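PDB 5N9X: adenylation domain from Streptomyces sp., which belongs to the AMP-binding enzymes of the ANL superfamily and binds adenosine-5'-triphosphate and threonine. Local coordinates for residues 26-31 with 44-49; 32-37 with 197-202; 216-221 with 226-231. All blocks are in the same frame, centred on the assembly; numbering follows the deposited sequence.

Contact 1: 26-31 with 44-49; sequences RAAMEM and ISYGLL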
loop_
_atom_site.group_PDB
_atom_site.type_symbol
_atom_site.label_atom_id
_atom_site.label_comp_id
_atom_site.label_asym_id
_atom_site.label_seq_id
_atom_site.Cartn_x
_atom_site.Cartn_y
_atom_site.Cartn_z
ATOM N N ARG A 26 12.661 2.586 22.385
ATOM C CA ARG A 26 13.859 3.384 22.245
ATOM C C ARG A 26 13.513 4.856 22.004
ATOM O O ARG A 26 13.833 5.711 22.810
ATOM C CB ARG A 26 14.710 2.824 21.116
ATOM C CG ARG A 26 16.006 3.520 20.908
ATOM C CD ARG A 26 16.297 3.489 19.451
ATOM N NE ARG A 26 17.319 2.500 19.131
ATOM C CZ ARG A 26 17.539 2.033 17.905
ATOM N NH1 ARG A 26 16.792 2.448 16.882
ATOM N NH2 ARG A 26 18.495 1.133 17.702
ATOM N N ALA A 27 12.821 5.139 20.908
ATOM C CA ALA A 27 12.435 6.507 20.591
ATOM C C ALA A 27 11.677 7.198 21.727
ATOM O O ALA A 27 11.894 8.381 21.983
ATOM C CB ALA A 27 11.596 6.521 19.327
ATOM N N ALA A 28 10.778 6.473 22.388
ATOM C CA ALA A 28 9.982 7.070 23.457
ATOM C C ALA A 28 10.818 7.280 24.713
ATOM O O ALA A 28 10.711 8.324 25.351
ATOM C CB ALA A 28 8.754 6.221 23.775
ATOM N N MET A 29 11.647 6.300 25.072
ATOM C CA MET A 29 12.567 6.462 26.201
ATOM C C MET A 29 13.517 7.613 25.952
ATOM O O MET A 29 13.835 8.379 26.857
ATOM C CB MET A 29 13.370 5.182 26.480
ATOM C CG MET A 29 14.500 5.368 27.509
ATOM S SD MET A 29 15.296 3.823 28.024
ATOM C CE MET A 29 13.897 3.003 28.773
ATOM N N GLU A 30 13.956 7.765 24.716
ATOM C CA GLU A 30 15.024 8.721 24.466
ATOM C C GLU A 30 14.540 10.091 24.081
ATOM O O GLU A 30 15.249 11.064 24.275
ATOM C CB GLU A 30 15.979 8.189 23.400
ATOM C CG GLU A 30 16.658 6.911 23.794
ATOM C CD GLU A 30 17.710 6.483 22.782
ATOM O OE1 GLU A 30 17.904 7.172 21.757
ATOM O OE2 GLU A 30 18.395 5.458 22.997
ATOM N N MET A 31 13.338 10.184 23.534
ATOM C CA MET A 31 12.836 11.492 23.135
ATOM C C MET A 31 11.420 11.777 23.643
ATOM O O MET A 31 10.562 12.205 22.873
ATOM C CB MET A 31 12.909 11.599 21.620
ATOM C CG MET A 31 14.335 11.451 21.078
ATOM S SD MET A 31 14.438 11.358 19.280
ATOM C CE MET A 31 14.018 9.621 19.118
ATOM N N ILE A 44 0.220 14.687 21.013
ATOM C CA ILE A 44 0.607 13.759 22.051
ATOM C C ILE A 44 2.106 13.509 21.970
ATOM O O ILE A 44 2.659 13.209 20.895
ATOM C CB ILE A 44 -0.148 12.422 21.955
ATOM C CG1 ILE A 44 -1.647 12.666 21.867
ATOM C CG2 ILE A 44 0.161 11.567 23.137
ATOM C CD1 ILE A 44 -2.174 12.680 20.465
ATOM N N SER A 45 2.745 13.653 23.127
ATOM C CA SER A 45 4.151 13.350 23.317
ATOM C C SER A 45 4.430 11.854 23.289
ATOM O O SER A 45 3.588 11.047 23.697
ATOM C CB SER A 45 4.632 13.933 24.644
ATOM O OG SER A 45 4.322 13.066 25.712
ATOM N N TYR A 46 5.617 11.501 22.809
ATOM C CA TYR A 46 6.110 10.134 22.866
ATOM C C TYR A 46 5.938 9.543 24.264
ATOM O O TYR A 46 5.297 8.507 24.418
ATOM C CB TYR A 46 7.574 10.089 22.441
ATOM C CG TYR A 46 7.761 9.880 20.958
ATOM C CD1 TYR A 46 7.823 8.598 20.416
ATOM C CD2 TYR A 46 7.875 10.970 20.098
ATOM C CE1 TYR A 46 7.992 8.416 19.057
ATOM C CE2 TYR A 46 8.041 10.802 18.752
ATOM C CZ TYR A 46 8.102 9.528 18.225
ATOM O OH TYR A 46 8.274 9.361 16.865
ATOM N N GLY A 47 6.471 10.227 25.273
ATOM C CA GLY A 47 6.295 9.839 26.669
ATOM C C GLY A 47 4.876 9.459 27.079
ATOM O O GLY A 47 4.679 8.430 27.742
ATOM N N LEU A 48 3.887 10.266 26.689
ATOM C CA LEU A 48 2.498 9.990 27.088
ATOM C C LEU A 48 1.853 8.877 26.248
ATOM O O LEU A 48 1.101 8.053 26.778
ATOM C CB LEU A 48 1.654 11.279 27.041
ATOM C CG LEU A 48 0.136 11.115 27.261
ATOM C CD1 LEU A 48 -0.256 10.772 28.710
ATOM C CD2 LEU A 48 -0.627 12.381 26.771
ATOM N N LEU A 49 2.151 8.849 24.950
ATOM C CA LEU A 49 1.761 7.721 24.104
ATOM C C LEU A 49 2.317 6.397 24.671
ATOM O O LEU A 49 1.593 5.399 24.767
ATOM C CB LEU A 49 2.232 7.941 22.657
ATOM C CG LEU A 49 1.809 6.902 21.599
ATOM C CD1 LEU A 49 0.322 6.475 21.736
ATOM C CD2 LEU A 49 2.116 7.352 20.173
#
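The last turn of helix 20-30 packs beside the first turn of helix 46-62, with the CA atoms of Ala28 and Tyr46 5.0 Å apart. The contact is a helix-to-helix packing within the AMP-binding fold, placed where the chain passes from strand 42-45 directly into helix 46-62. Nearly everything here is done by one aromatic side chain. With chi1 at -90°, the ring of Tyr46 turns toward the small-residue surface of helix 20-30. Ala27 and Ala28 meet neighbouring atoms of the ring, obliquely: Tyr46 CE1 is 4.1 Å from Ala27 CB and Tyr46 CD1 4.2 Å from Ala28 CB. Alanines at these positions bring the helix backbone itself close, and Tyr46 CB stands 4.0 Å from Ala28 CA. Met31, where the chain leaves helical geometry, contributes its carbonyl instead of its side chain; Met31 O approaches Tyr46 CB to 3.7 Å, obliquely to the ring. No hydrogen bond joins the two segments, and the contact is largely buried and apolar. Phe24, one turn earlier on helix 20-30, also touches Tyr46, and Ala36 and Arg34 add to the surroundings of the ring. At its far end Tyr46 OH is hydrogen-bonded to Ala226 O. Ser45 fixes the start of the second helix as its N-cap: Leu48 N donates to Ser45 OG over 3.0 Å, with an N-H...O angle of 156°.

Contact 2: 32-37 with 197-202; sequences PDRTAL and FSADDR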
loop_
_atom_site.group_PDB
_atom_site.type_symbol
_atom_site.label_atom_id
_atom_site.label_comp_id
_atom_site.label_asym_id
_atom_site.label_seq_id
_atom_site.Cartn_x
_atom_site.Cartn_y
_atom_site.Cartn_z
ATOM N N PRO A 32 11.182 11.578 24.953
ATOM C CA PRO A 32 9.827 11.556 25.513
ATOM C C PRO A 32 9.054 12.863 25.373
ATOM O O PRO A 32 7.818 12.856 25.404
ATOM C CB PRO A 32 10.073 11.239 27.004
ATOM C CG PRO A 32 11.405 11.770 27.286
ATOM C CD PRO A 32 12.198 11.489 26.017
ATOM N N ASP A 33 9.782 13.962 25.226
ATOM C CA ASP A 33 9.191 15.287 25.112
ATOM C C ASP A 33 8.714 15.610 23.692
ATOM O O ASP A 33 7.822 16.455 23.511
ATOM C CB ASP A 33 10.199 16.341 25.585
ATOM C CG ASP A 33 11.534 16.235 24.843
ATOM O OD1 ASP A 33 11.935 15.097 24.474
ATOM O OD2 ASP A 33 12.168 17.288 24.598
ATOM N N ARG A 34 9.288 14.941 22.693
ATOM C CA ARG A 34 8.877 15.151 21.301
ATOM C C ARG A 34 7.436 14.724 21.029
ATOM O O ARG A 34 6.885 13.865 21.733
ATOM C CB ARG A 34 9.828 14.410 20.336
ATOM C CG ARG A 34 11.253 14.923 20.350
ATOM C CD ARG A 34 12.069 14.351 19.211
ATOM N NE ARG A 34 11.738 14.955 17.923
ATOM C CZ ARG A 34 12.022 16.211 17.587
ATOM N NH1 ARG A 34 12.645 17.016 18.447
ATOM N NH2 ARG A 34 11.688 16.664 16.387
ATOM N N THR A 35 6.840 15.312 19.990
ATOM C CA THR A 35 5.455 15.014 19.619
ATOM C C THR A 35 5.396 13.746 18.772
ATOM O O THR A 35 5.979 13.691 17.684
ATOM C CB THR A 35 4.809 16.185 18.820
ATOM O OG1 THR A 35 4.909 17.413 19.560
ATOM C CG2 THR A 35 3.339 15.910 18.535
ATOM N N ALA A 36 4.697 12.726 19.256
ATOM C CA ALA A 36 4.538 11.513 18.479
ATOM C C ALA A 36 3.351 11.646 17.507
ATOM O O ALA A 36 3.454 11.290 16.326
ATOM C CB ALA A 36 4.356 10.315 19.401
ATOM N N LEU A 37 2.225 12.150 18.011
ATOM C CA LEU A 37 1.025 12.281 17.197
ATOM C C LEU A 37 0.559 13.717 17.158
ATOM O O LEU A 37 0.562 14.408 18.184
ATOM C CB LEU A 37 -0.108 11.386 17.719
ATOM C CG LEU A 37 0.162 9.893 17.946
ATOM C CD1 LEU A 37 -1.085 9.225 18.477
ATOM C CD2 LEU A 37 0.648 9.187 16.678
ATOM N N PHE A 197 16.424 9.940 7.218
ATOM C CA PHE A 197 15.380 10.294 8.187
ATOM C C PHE A 197 15.917 10.794 9.528
ATOM O O PHE A 197 16.928 10.309 10.024
ATOM C CB PHE A 197 14.462 9.085 8.442
ATOM C CG PHE A 197 13.758 8.596 7.212
ATOM C CD1 PHE A 197 13.114 9.500 6.369
ATOM C CD2 PHE A 197 13.702 7.244 6.910
ATOM C CE1 PHE A 197 12.456 9.068 5.228
ATOM C CE2 PHE A 197 13.032 6.801 5.776
ATOM C CZ PHE A 197 12.413 7.710 4.932
ATOM N N SER A 198 15.207 11.734 10.146
ATOM C CA SER A 198 15.576 12.173 11.487
ATOM C C SER A 198 14.349 12.462 12.341
ATOM O O SER A 198 13.225 12.556 11.829
ATOM C CB SER A 198 16.467 13.419 11.428
ATOM O OG SER A 198 15.695 14.588 11.478
ATOM N N ALA A 199 14.586 12.618 13.643
ATOM C CA ALA A 199 13.559 13.029 14.586
ATOM C C ALA A 199 12.813 14.318 14.175
ATOM O O ALA A 199 11.697 14.550 14.625
ATOM C CB ALA A 199 14.176 13.204 15.952
ATOM N N ASP A 200 13.415 15.147 13.326
ATOM C CA ASP A 200 12.788 16.411 12.956
ATOM C C ASP A 200 11.687 16.271 11.892
ATOM O O ASP A 200 10.911 17.208 11.657
ATOM C CB ASP A 200 13.857 17.388 12.469
ATOM C CG ASP A 200 14.809 17.794 13.573
ATOM O OD1 ASP A 200 14.351 18.047 14.699
ATOM O OD2 ASP A 200 16.023 17.844 13.316
ATOM N N ASP A 201 11.616 15.106 11.251
ATOM C CA ASP A 201 10.649 14.908 10.175
ATOM C C ASP A 201 9.176 14.931 10.643
ATOM O O ASP A 201 8.863 14.732 11.820
ATOM C CB ASP A 201 10.961 13.588 9.425
ATOM C CG ASP A 201 12.139 13.729 8.460
ATOM O OD1 ASP A 201 12.106 14.663 7.637
ATOM O OD2 ASP A 201 13.100 12.929 8.537
ATOM N N ARG A 202 8.290 15.240 9.700
ATOM C CA ARG A 202 6.868 15.068 9.886
ATOM C C ARG A 202 6.355 14.125 8.807
ATOM O O ARG A 202 6.483 14.418 7.610
ATOM C CB ARG A 202 6.122 16.392 9.814
ATOM C CG ARG A 202 6.062 17.182 11.107
ATOM C CD ARG A 202 6.947 18.400 11.002
ATOM N NE ARG A 202 6.706 19.338 12.085
ATOM C CZ ARG A 202 7.153 20.591 12.094
ATOM N NH1 ARG A 202 7.866 21.053 11.073
ATOM N NH2 ARG A 202 6.883 21.386 13.124
#
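Arg34 reaches from the chain just ahead of strand 35-39 to the turn at Ala199 and Asp200, and its side chain carries the contact, mainly through the guanidinium. The backbones stay well apart, the nearest CA atoms being those of Arg34 and Ala199, and the side chain spans the distance with a bend at chi3 (75°) that turns the guanidinium across the turn. Its main acceptor is a backbone carbonyl: Arg34 NH2 donates to Ala199 O at 2.8 Å, with an N-H...O angle of 137°. The donor sits above the carbonyl plane and the oxygen is tilted from the guanidinium plane, so the bond, though short, is bent. Arg34 NE shares its one hydrogen between Gly225 O and a weak 3.3 Å bond to Ala199 O. A salt bridge of 3.4 Å between Arg34 NH2 and Asp200 OD1 adds charge pairing at the surface, the carboxylate approaching obliquely. Ala199 CB lies over one face of the guanidinium, 3.6 Å from Arg34 NE, and Met31 also touches Ala199.

The turn is internally well bonded. Asp201 N donates to Ser198 O, closing a type I beta turn, and Asp200 N donates to Ser198 OG at 3.0 Å. Ser198 N in turn donates to Asp201 OD2 at 2.9 Å, nearly straight at 170°. The other carboxylate oxygen, Asp201 OD1, is taken by a salt bridge to Arg279 and a hydrogen bond from Thr252. An arginine thus clasps a type I turn, with an ST turn at Ser198, in the surface loop that leads into strand 202-205 of the four-stranded mixed sheet.

Contact 3: 216-221 with 226-231; sequences WEIWGA and AELVVL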
loop_
_atom_site.group_PDB
_atom_site.type_symbol
_atom_site.label_atom_id
_atom_site.label_comp_id
_atom_site.label_asym_id
_atom_site.label_seq_id
_atom_site.Cartn_x
_atom_site.Cartn_y
_atom_site.Cartn_z
ATOM N N TRP A 216 4.518 1.756 6.926
ATOM C CA TRP A 216 5.656 2.565 6.581
ATOM C C TRP A 216 5.486 3.964 7.150
ATOM O O TRP A 216 6.411 4.540 7.711
ATOM C CB TRP A 216 5.804 2.571 5.073
ATOM C CG TRP A 216 6.716 3.547 4.475
ATOM C CD1 TRP A 216 6.360 4.625 3.744
ATOM C CD2 TRP A 216 8.152 3.516 4.482
ATOM N NE1 TRP A 216 7.474 5.288 3.299
ATOM C CE2 TRP A 216 8.593 4.625 3.733
ATOM C CE3 TRP A 216 9.108 2.660 5.053
ATOM C CZ2 TRP A 216 9.967 4.914 3.540
ATOM C CZ3 TRP A 216 10.463 2.949 4.866
ATOM C CH2 TRP A 216 10.878 4.067 4.116
ATOM N N GLU A 217 4.279 4.490 7.005
ATOM C CA GLU A 217 4.002 5.842 7.431
ATOM C C GLU A 217 4.101 5.950 8.958
ATOM O O GLU A 217 4.819 6.798 9.474
ATOM C CB GLU A 217 2.617 6.297 6.932
ATOM C CG GLU A 217 2.554 6.581 5.430
ATOM C CD GLU A 217 1.134 6.918 4.926
ATOM O OE1 GLU A 217 0.137 6.471 5.536
ATOM O OE2 GLU A 217 1.019 7.628 3.904
ATOM N N ILE A 218 3.385 5.095 9.668
ATOM C CA ILE A 218 3.382 5.123 11.133
ATOM C C ILE A 218 4.777 4.911 11.736
ATOM O O ILE A 218 5.243 5.700 12.584
ATOM C CB ILE A 218 2.429 4.034 11.716
ATOM C CG1 ILE A 218 0.960 4.381 11.451
ATOM C CG2 ILE A 218 2.702 3.800 13.192
ATOM C CD1 ILE A 218 0.020 3.124 11.312
ATOM N N TRP A 219 5.446 3.843 11.282
ATOM C CA TRP A 219 6.712 3.455 11.871
ATOM C C TRP A 219 7.875 4.276 11.329
ATOM O O TRP A 219 8.891 4.426 12.008
ATOM C CB TRP A 219 6.917 1.957 11.678
ATOM C CG TRP A 219 6.020 1.272 12.628
ATOM C CD1 TRP A 219 4.862 0.594 12.338
ATOM C CD2 TRP A 219 6.137 1.269 14.051
ATOM N NE1 TRP A 219 4.281 0.149 13.487
ATOM C CE2 TRP A 219 5.039 0.540 14.556
ATOM C CE3 TRP A 219 7.070 1.804 14.949
ATOM C CZ2 TRP A 219 4.844 0.335 15.934
ATOM C CZ3 TRP A 219 6.885 1.593 16.306
ATOM C CH2 TRP A 219 5.785 0.868 16.788
ATOM N N GLY A 220 7.723 4.824 10.135
ATOM C CA GLY A 220 8.646 5.840 9.655
ATOM C C GLY A 220 8.813 6.909 10.730
ATOM O O GLY A 220 9.931 7.245 11.128
ATOM N N ALA A 221 7.679 7.393 11.232
ATOM C CA ALA A 221 7.643 8.414 12.271
ATOM C C ALA A 221 8.035 7.917 13.657
ATOM O O ALA A 221 8.931 8.465 14.297
ATOM C CB ALA A 221 6.260 9.026 12.331
ATOM N N ALA A 226 10.289 11.134 15.127
ATOM C CA ALA A 226 9.626 12.095 14.261
ATOM C C ALA A 226 8.152 12.220 14.631
ATOM O O ALA A 226 7.621 11.462 15.442
ATOM C CB ALA A 226 9.770 11.693 12.789
ATOM N N GLU A 227 7.489 13.173 14.008
ATOM C CA GLU A 227 6.079 13.415 14.248
ATOM C C GLU A 227 5.190 12.713 13.218
ATOM O O GLU A 227 5.509 12.712 12.022
ATOM C CB GLU A 227 5.824 14.920 14.218
ATOM C CG GLU A 227 4.498 15.354 14.732
ATOM C CD GLU A 227 4.348 16.854 14.633
ATOM O OE1 GLU A 227 5.305 17.577 14.982
ATOM O OE2 GLU A 227 3.303 17.305 14.140
ATOM N N LEU A 228 4.085 12.128 13.681
ATOM C CA LEU A 228 3.091 11.528 12.790
ATOM C C LEU A 228 1.837 12.417 12.712
ATOM O O LEU A 228 1.056 12.519 13.665
ATOM C CB LEU A 228 2.719 10.110 13.257
ATOM C CG LEU A 228 1.706 9.343 12.388
ATOM C CD1 LEU A 228 2.235 9.109 10.977
ATOM C CD2 LEU A 228 1.304 7.998 13.007
ATOM N N VAL A 229 1.646 13.062 11.574
ATOM C CA VAL A 229 0.477 13.899 11.368
ATOM C C VAL A 229 -0.722 13.065 10.874
ATOM O O VAL A 229 -0.687 12.518 9.775
ATOM C CB VAL A 229 0.803 15.017 10.381
ATOM C CG1 VAL A 229 -0.384 15.941 10.208
ATOM C CG2 VAL A 229 2.023 15.780 10.871
ATOM N N VAL A 230 -1.771 12.955 11.682
ATOM C CA VAL A 230 -2.894 12.086 11.321
ATOM C C VAL A 230 -3.878 12.847 10.458
ATOM O O VAL A 230 -4.357 13.895 10.871
ATOM C CB VAL A 230 -3.634 11.535 12.558
ATOM C CG1 VAL A 230 -4.897 10.756 12.139
ATOM C CG2 VAL A 230 -2.712 10.660 13.381
ATOM N N LEU A 231 -4.157 12.358 9.254
ATOM C CA LEU A 231 -5.182 12.995 8.437
ATOM C C LEU A 231 -6.534 12.529 8.986
ATOM O O LEU A 231 -6.933 11.384 8.775
ATOM C CB LEU A 231 -4.991 12.657 6.949
ATOM C CG LEU A 231 -5.475 13.685 5.922
ATOM C CD1 LEU A 231 -5.046 15.076 6.368
ATOM C CD2 LEU A 231 -4.945 13.382 4.509
#
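Helix 213-222 and strand 227-230 are the helix and second strand of the beta-alpha-beta unit begun by strand 202-205, and Ala221 and Leu228 are where the helix rests on the returning strand. The short segments run roughly antiparallel, at 145°, with their axes 7.6 Å apart at closest approach. Ala221 packs its methyl directly onto the strand: Ala221 CB is 3.8 Å from Leu228 CB and equally far from Glu227 O. Leu228 then extends along the helix surface. With CG anti to the backbone N (chi1 -178°), its two methyls reach the preceding turn and divide the work. Leu228 CD1 abuts the helix backbone, 3.8 Å from Glu217 O, while Leu228 CD2 meets Ile218 CG1 at 4.0 Å, the two branched side chains crossing obliquely. Closer to the connecting loop, Ala226 CB lies 3.7 Å from Ala221 O, and Ala221 CB and Ala226 CB are 4.4 Å apart. Small side chains at this end are consistent with the close approach of helix and strand as the chain turns back. In that connection Thr224 OG1 is hydrogen-bonded to Gly220 O and Ala221 O, sharing its one hydrogen.

The charged ends point to other partners: Glu217 is hydrogen-bonded to His207, and its side chain is about 9 Å from the bound threonine, while Glu227 is hydrogen-bonded to His38. Leu205 of strand 202-205 touches Glu217, Ile218 and Leu228 alike, joining both strands of the unit to the helix, and helix 79-90 packs on Ile218 through Ile82 and Met85. In the sheet, strand 227-230 runs between strands 35-39 and 202-205, parallel to both.

All three contacts gather round one four-stranded mixed sheet of the AMP-binding fold, ordered 42-45, 35-39, 227-230, 202-205. Contact 2 lies about 9 Å, centre to centre, from both contact 1 and contact 3, which are about 14 Å apart. Along the chain, contacts 1 and 2 interleave, whereas contact 3 opens only after both have closed. Strand pairing joins them: Ile44 bonds with Ala36 and Leu37, Ala36 O with Leu228 N, and Asp201 O with Glu227 N. The N-terminal hairpin is thereby built into one sheet with a beta-alpha-beta unit much later in sequence, whose helix 213-222 begins at Phe213, a residue of the threonine pocket.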